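PDB 2I51: uncharacterized conserved protein of COG5135, which binds flavin mononucleotide and is probably an oxidoreductase related to pyridoxamine 5'-phosphate oxidase, its precise reaction being unassigned. Local coordinates for residues A[43-48]-A[53-58]; A[93-96]-A[102-105]. All blocks are in the same frame, centred on the assembly; numbering follows the deposited sequence.

In the fold
The two contacts follow one another along the chain, interaction 1 closing before interaction 2 opens, and both reach the same antiparallel sheet of the FMN-binding split-barrel fold. Interaction 1 joins the end of strand 38-44 to strand 55-60, near the centre of the subunit. Interaction 2 joins strand 86-97 to the loop that leads to helix 107-116, at the surface. Strand 155-169 pairs with both 55-60 and 86-97. The centres lie about 14 Å apart and the nearest atoms about 5 Å, without touching. Through Leu-43, Val-44 and Ile-58, interaction 1 lines the flavin pocket, which Gln-87 and Arg-89 of the second subunit complete; in interaction 2 the side chain of Leu-96 stays about 9 Å from FMN.

Interaction 1 of 2, residues A[43-48]-A[53-58]; sequences LVFRGF and NQLRFI. With FMN (flavin mononucleotide), chain C; EDO (1,2-ethanediol), chain H.
Arg-56 meets Arg-46 side-on, NE and NH2 of its guanidinium both donating to Arg-46 O, the shorter bond being 2.8 Å from NH2 to Arg-46 O. A bend about CG-CD (chi3 -58°) turns the group to this oxygen, while NH1 forms a salt bridge with Glu-116. A leucine here would probably leave Arg-46 O without these two donors and Glu-116 without this charged mate. Ile-58 CD1 lies over one face of the Arg-46 guanidinium, 3.8 Å from Arg-46 NE. On the backbone, Arg-46 N donates to Arg-56 O, and Arg-56 N to Gly-47 O. The side chains of Phe-57 and Leu-43 cross at about a right angle, with Leu-43 CD1 over one face of the ring; Val-44 O approaches the ring edge, 3.3 Å from Phe-57 CD1. The chain turns here from strand 38-44 to strand 55-60, consecutive strands of the split-barrel fold, and one bridge, Phe-48 with Leu-55, joins the backbones. At the flavin, Val-44 N donates to FMN O4, and FMN N3 almost straight (176°) to Ile-58 O. One water donates to Val-44 O and FMN O4 and accepts from Ile-58 N and Arg-46 NE. Phe-45, with CG anti to its backbone N (chi1 170°), brings its ring edge to Leu-55, CE1 3.9 Å from Leu-55 CG. Phe-48 lies alongside the same leucine, and Asn-53 O lies at the edge of the Phe-48 ring.

Interaction 2 of 2, residues A[93-96]-A[102-105]; sequences DLTL and SHQD. With EDO (1,2-ethanediol), chain L; EDO (1,2-ethanediol), chain K; EDO (1,2-ethanediol), chain M.
The imidazole of His-103 takes the methyl of Thr-95 on one face: CG2 stands almost over the ring centre, 3.7 Å from the centroid and 11° off the normal, a close CH-pi contact. The carbonyl of Leu-96 comes to the same ring obliquely, with Leu-96 O 3.2 Å from His-103 CD2. Strand 86-97 belongs to the antiparallel sheet of the split barrel; the loop leaving it folds back before a 3-10 turn leads towards helix 107-116, and the ring of His-103 packs on the methyl of Thr-95 where the loop returns to the strand at the surface. No hydrogen bond spans the two segments; the methyl and the carbonyl of neighbouring strand residues carry the contact.

The threonine methyl is presented to the ring because CG2, rather than OG1, is anti to the backbone N. Leu-96 begins alongside the loop but then leads off: with its CG in the corresponding anti position (chi1 -170°), its end packs on Ala-66 and Gln-70 of helix 64-71. The strand itself is held in the sheet by backbone bonding of Thr-95 to Leu-159 in strand 155-169.

An ethanediol, probably from the crystallisation liquor, lies beside NE2 of the ring, its O2 accepting a weak bond from Leu-96 N; the separation of this O2 from His-103 NE2 is too short to interpret with confidence. At Gln-104, in the 3-10 turn, a further ethanediol faces the side-chain amide, receiving a bond from NE2 to its O2 at 2.9 Å. Another spans the backbone on both sides of His-103: its O2 donates to Ser-102 O, and its O1 accepts from Gln-104 N, 2.9 Å from that nitrogen.

Interaction 1 of 2, residues A[43-48]-A[53-58]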
loop_
_atom_site.group_PDB
_atom_site.type_symbol
_atom_site.label_atom_id
_atom_site.label_comp_id
_atom_site.label_asym_id
_atom_site.label_seq_id
_atom_site.Cartn_x
_atom_site.Cartn_y
_atom_site.Cartn_z
ATOM N N LEU A 43 -5.118 3.863 -5.051
ATOM C CA LEU A 43 -6.293 4.064 -5.862
ATOM C C LEU A 43 -7.339 4.772 -5.039
ATOM O O LEU A 43 -7.294 4.756 -3.818
ATOM C CB LEU A 43 -6.934 2.744 -6.285
ATOM C CG LEU A 43 -6.015 1.694 -6.886
ATOM C CD1 LEU A 43 -6.797 0.354 -7.081
ATOM C CD2 LEU A 43 -5.497 2.257 -8.126
ATOM N N VAL A 44 -8.329 5.390 -5.682
ATOM C CA VAL A 44 -9.521 5.919 -5.007
ATOM C C VAL A 44 -10.609 4.878 -4.889
ATOM O O VAL A 44 -10.998 4.273 -5.901
ATOM C CB VAL A 44 -10.090 7.103 -5.829
ATOM C CG1 VAL A 44 -11.379 7.683 -5.155
ATOM C CG2 VAL A 44 -9.023 8.207 -6.009
ATOM N N PHE A 45 -11.101 4.627 -3.677
ATOM C CA PHE A 45 -12.263 3.788 -3.471
ATOM C C PHE A 45 -13.495 4.514 -4.010
ATOM O O PHE A 45 -13.776 5.641 -3.646
ATOM C CB PHE A 45 -12.427 3.584 -1.968
ATOM C CG PHE A 45 -13.717 2.946 -1.562
ATOM C CD1 PHE A 45 -13.972 1.611 -1.870
ATOM C CD2 PHE A 45 -14.654 3.659 -0.854
ATOM C CE1 PHE A 45 -15.166 1.039 -1.460
ATOM C CE2 PHE A 45 -15.825 3.079 -0.432
ATOM C CZ PHE A 45 -16.065 1.777 -0.718
ATOM N N ARG A 46 -14.240 3.797 -4.842
ATOM C CA ARG A 46 -15.420 4.348 -5.507
ATOM C C ARG A 46 -16.712 3.650 -5.099
ATOM O O ARG A 46 -17.629 3.485 -5.923
ATOM C CB ARG A 46 -15.222 4.296 -7.017
ATOM C CG ARG A 46 -13.885 4.914 -7.429
ATOM C CD ARG A 46 -13.904 5.620 -8.715
ATOM N NE ARG A 46 -12.749 6.499 -8.938
ATOM C CZ ARG A 46 -12.833 7.835 -9.052
ATOM N NH1 ARG A 46 -13.980 8.460 -8.885
ATOM N NH2 ARG A 46 -11.753 8.563 -9.271
ATOM N N GLY A 47 -16.803 3.210 -3.845
ATOM C CA GLY A 47 -17.996 2.588 -3.330
ATOM C C GLY A 47 -18.069 1.094 -3.568
ATOM O O GLY A 47 -17.259 0.516 -4.265
ATOM N N PHE A 48 -19.042 0.450 -2.949
ATOM C CA PHE A 48 -19.396 -0.921 -3.251
ATOM C C PHE A 48 -20.337 -1.019 -4.444
ATOM O O PHE A 48 -21.193 -0.164 -4.644
ATOM C CB PHE A 48 -20.051 -1.537 -2.029
ATOM C CG PHE A 48 -19.070 -1.718 -0.862
ATOM C CD1 PHE A 48 -18.276 -2.852 -0.768
ATOM C CD2 PHE A 48 -18.929 -0.714 0.083
ATOM C CE1 PHE A 48 -17.356 -3.000 0.289
ATOM C CE2 PHE A 48 -17.996 -0.846 1.109
ATOM C CZ PHE A 48 -17.208 -1.962 1.183
ATOM N N ASN A 53 -20.785 -7.269 -2.074
ATOM C CA ASN A 53 -19.703 -6.850 -1.171
ATOM C C ASN A 53 -18.396 -6.527 -1.932
ATOM O O ASN A 53 -17.309 -6.394 -1.331
ATOM C CB ASN A 53 -19.448 -7.918 -0.112
ATOM C CG ASN A 53 -20.620 -8.113 0.794
ATOM O OD1 ASN A 53 -21.022 -7.202 1.508
ATOM N ND2 ASN A 53 -21.247 -9.304 0.719
ATOM N N GLN A 54 -18.498 -6.310 -3.235
ATOM C CA GLN A 54 -17.343 -5.936 -4.052
ATOM C C GLN A 54 -17.064 -4.463 -3.998
ATOM O O GLN A 54 -17.948 -3.627 -4.090
ATOM C CB GLN A 54 -17.528 -6.368 -5.480
ATOM C CG GLN A 54 -17.728 -7.865 -5.563
ATOM C CD GLN A 54 -17.192 -8.475 -6.851
ATOM O OE1 GLN A 54 -16.037 -8.316 -7.161
ATOM N NE2 GLN A 54 -17.998 -9.271 -7.520
ATOM N N LEU A 55 -15.789 -4.131 -3.888
ATOM C CA LEU A 55 -15.337 -2.720 -3.955
ATOM C C LEU A 55 -15.017 -2.320 -5.388
ATOM O O LEU A 55 -14.407 -3.129 -6.122
ATOM C CB LEU A 55 -14.050 -2.545 -3.127
ATOM C CG LEU A 55 -14.149 -2.771 -1.623
ATOM C CD1 LEU A 55 -14.260 -4.278 -1.199
ATOM C CD2 LEU A 55 -12.872 -2.175 -1.007
ATOM N N ARG A 56 -15.395 -1.093 -5.752
ATOM C CA ARG A 56 -15.193 -0.518 -7.090
ATOM C C ARG A 56 -14.027 0.427 -7.138
ATOM O O ARG A 56 -13.859 1.300 -6.273
ATOM C CB ARG A 56 -16.438 0.280 -7.537
ATOM C CG ARG A 56 -17.681 -0.466 -7.582
ATOM C CD ARG A 56 -18.764 0.331 -8.326
ATOM N NE ARG A 56 -19.017 1.628 -7.725
ATOM C CZ ARG A 56 -19.801 2.571 -8.239
ATOM N NH1 ARG A 56 -20.494 2.379 -9.380
ATOM N NH2 ARG A 56 -19.891 3.743 -7.623
ATOM N N PHE A 57 -13.232 0.287 -8.220
ATOM C CA PHE A 57 -12.175 1.211 -8.569
ATOM C C PHE A 57 -12.220 1.369 -10.101
ATOM O O PHE A 57 -12.863 0.554 -10.793
ATOM C CB PHE A 57 -10.825 0.619 -8.198
ATOM C CG PHE A 57 -10.758 0.147 -6.781
ATOM C CD1 PHE A 57 -10.437 1.026 -5.793
ATOM C CD2 PHE A 57 -11.038 -1.146 -6.464
ATOM C CE1 PHE A 57 -10.412 0.609 -4.475
ATOM C CE2 PHE A 57 -10.979 -1.601 -5.164
ATOM C CZ PHE A 57 -10.668 -0.682 -4.161
ATOM N N ILE A 58 -11.497 2.359 -10.596
ATOM C CA ILE A 58 -11.280 2.524 -12.029
ATOM C C ILE A 58 -9.798 2.518 -12.311
ATOM O O ILE A 58 -8.980 2.882 -11.434
ATOM C CB ILE A 58 -11.943 3.813 -12.561
ATOM C CG1 ILE A 58 -11.228 5.078 -12.108
ATOM C CG2 ILE A 58 -13.426 3.791 -12.246
ATOM C CD1 ILE A 58 -11.843 6.426 -12.602
HETATM N N1 FMN C . -4.586 5.054 -10.517
HETATM C C2 FMN C . -5.636 4.361 -10.991
HETATM O O2 FMN C . -5.519 3.535 -11.902
HETATM N N3 FMN C . -6.879 4.530 -10.413
HETATM C C4 FMN C . -7.103 5.402 -9.390
HETATM O O4 FMN C . -8.227 5.446 -8.765
HETATM C C4A FMN C . -6.029 6.124 -8.891
HETATM N N5 FMN C . -6.200 7.044 -7.870
HETATM C C5A FMN C . -5.033 7.594 -7.275
HETATM C C6 FMN C . -5.172 8.419 -6.180
HETATM C C7 FMN C . -4.067 9.022 -5.556
HETATM C C7M FMN C . -4.229 9.702 -4.222
HETATM C C8 FMN C . -2.817 8.797 -6.130
HETATM C C8M FMN C . -1.561 9.209 -5.352
HETATM C C9 FMN C . -2.676 7.978 -7.252
HETATM C C9A FMN C . -3.789 7.409 -7.854
HETATM N N10 FMN C . -3.681 6.616 -8.974
HETATM C C10 FMN C . -4.753 5.933 -9.461
HETATM C "C1'" FMN C . -2.364 6.497 -9.732
HETATM C "C2'" FMN C . -1.693 5.189 -9.294
HETATM O "O2'" FMN C . -1.243 5.280 -7.919
HETATM C "C3'" FMN C . -0.543 4.745 -10.219
HETATM O "O3'" FMN C . 0.357 5.830 -10.335
HETATM C "C4'" FMN C . -1.147 4.430 -11.604
HETATM O "O4'" FMN C . -2.390 3.724 -11.557
HETATM C "C5'" FMN C . -0.148 3.537 -12.337
HETATM O "O5'" FMN C . 0.044 2.346 -11.583
HETATM P P FMN C . 0.527 1.028 -12.294
HETATM O O1P FMN C . -0.533 0.471 -13.175
HETATM O O2P FMN C . 1.781 1.434 -13.130
HETATM O O3P FMN C . 0.992 0.094 -11.224
HETATM C C1 EDO H . -20.771 -13.926 -1.080
HETATM O O1 EDO H . -20.246 -14.301 -2.363
HETATM C C2 EDO H . -21.651 -12.693 -1.207
HETATM O O2 EDO H . -20.849 -11.514 -1.341
HETATM O O HOH W 1 -10.636 4.318 -8.554
#

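Interaction 2 of 2, residues A[93-96]-A[102-105]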
loop_
_atom_site.group_PDB
_atom_site.type_symbol
_atom_site.label_atom_id
_atom_site.label_comp_id
_atom_site.label_asym_id
_atom_site.label_seq_id
_atom_site.Cartn_x
_atom_site.Cartn_y
_atom_site.Cartn_z
ATOM N N ASP A 93 -10.136 -11.832 -5.010
ATOM C CA ASP A 93 -9.960 -11.828 -6.451
ATOM C C ASP A 93 -10.477 -10.551 -7.077
ATOM O O ASP A 93 -11.469 -9.965 -6.664
ATOM C CB ASP A 93 -10.630 -13.013 -7.110
ATOM C CG ASP A 93 -9.807 -14.270 -7.004
ATOM O OD1 ASP A 93 -8.610 -14.293 -7.406
ATOM O OD2 ASP A 93 -10.383 -15.229 -6.510
ATOM N N LEU A 94 -9.706 -10.095 -8.048
ATOM C CA LEU A 94 -10.047 -8.974 -8.869
ATOM C C LEU A 94 -10.788 -9.389 -10.119
ATOM O O LEU A 94 -10.506 -10.390 -10.710
ATOM C CB LEU A 94 -8.799 -8.204 -9.296
ATOM C CG LEU A 94 -8.033 -7.524 -8.140
ATOM C CD1 LEU A 94 -6.637 -7.012 -8.603
ATOM C CD2 LEU A 94 -8.843 -6.413 -7.494
ATOM N N THR A 95 -11.695 -8.540 -10.563
ATOM C CA THR A 95 -12.313 -8.637 -11.883
ATOM C C THR A 95 -12.042 -7.322 -12.628
ATOM O O THR A 95 -12.359 -6.267 -12.107
ATOM C CB THR A 95 -13.829 -8.840 -11.764
ATOM O OG1 THR A 95 -14.147 -9.979 -10.948
ATOM C CG2 THR A 95 -14.475 -9.069 -13.141
ATOM N N LEU A 96 -11.466 -7.386 -13.808
ATOM C CA LEU A 96 -11.150 -6.221 -14.600
ATOM C C LEU A 96 -12.108 -6.219 -15.786
ATOM O O LEU A 96 -12.104 -7.145 -16.600
ATOM C CB LEU A 96 -9.703 -6.296 -15.089
ATOM C CG LEU A 96 -9.100 -5.062 -15.751
ATOM C CD1 LEU A 96 -8.977 -3.842 -14.827
ATOM C CD2 LEU A 96 -7.721 -5.410 -16.338
ATOM N N SER A 102 -14.819 -10.245 -22.130
ATOM C CA SER A 102 -14.627 -11.184 -21.020
ATOM C C SER A 102 -15.701 -11.146 -19.943
ATOM O O SER A 102 -15.893 -12.111 -19.228
ATOM C CB SER A 102 -13.256 -10.903 -20.366
ATOM O OG SER A 102 -12.213 -11.163 -21.294
ATOM N N HIS A 103 -16.374 -10.012 -19.772
ATOM C CA HIS A 103 -17.307 -9.842 -18.659
ATOM C C HIS A 103 -18.537 -9.076 -19.108
ATOM O O HIS A 103 -18.881 -8.046 -18.534
ATOM C CB HIS A 103 -16.617 -9.110 -17.544
ATOM C CG HIS A 103 -15.458 -9.866 -16.971
ATOM N ND1 HIS A 103 -15.621 -11.036 -16.262
ATOM C CD2 HIS A 103 -14.127 -9.634 -17.034
ATOM C CE1 HIS A 103 -14.431 -11.463 -15.864
ATOM N NE2 HIS A 103 -13.509 -10.636 -16.332
ATOM N N GLN A 104 -19.235 -9.627 -20.087
ATOM C CA GLN A 104 -20.370 -8.920 -20.708
ATOM C C GLN A 104 -21.460 -8.636 -19.724
ATOM O O GLN A 104 -22.102 -7.565 -19.791
ATOM C CB GLN A 104 -20.924 -9.704 -21.897
ATOM C CG GLN A 104 -20.134 -9.489 -23.144
ATOM C CD GLN A 104 -19.900 -8.000 -23.447
ATOM O OE1 GLN A 104 -18.784 -7.521 -23.266
ATOM N NE2 GLN A 104 -20.972 -7.242 -23.823
ATOM N N ASP A 105 -21.676 -9.551 -18.789
ATOM C CA ASP A 105 -22.660 -9.355 -17.741
ATOM C C ASP A 105 -22.405 -8.161 -16.834
ATOM O O ASP A 105 -23.318 -7.695 -16.179
ATOM C CB ASP A 105 -22.825 -10.609 -16.869
ATOM C CG ASP A 105 -21.507 -11.082 -16.224
ATOM O OD1 ASP A 105 -20.430 -11.006 -16.863
ATOM O OD2 ASP A 105 -21.564 -11.579 -15.075
HETATM C C1 EDO L . -9.542 -10.443 -14.052
HETATM O O1 EDO L . -9.719 -11.835 -13.765
HETATM C C2 EDO L . -10.642 -10.036 -15.011
HETATM O O2 EDO L . -11.933 -10.132 -14.474
HETATM C C1 EDO K . -19.260 -12.982 -20.336
HETATM O O1 EDO K . -18.545 -12.201 -21.301
HETATM C C2 EDO K . -18.353 -13.951 -19.582
HETATM O O2 EDO K . -18.204 -13.508 -18.224
HETATM C C1 EDO M . -17.854 -4.376 -24.528
HETATM O O1 EDO M . -17.467 -5.728 -24.820
HETATM C C2 EDO M . -19.053 -3.995 -25.380
HETATM O O2 EDO M . -20.238 -4.697 -24.970
#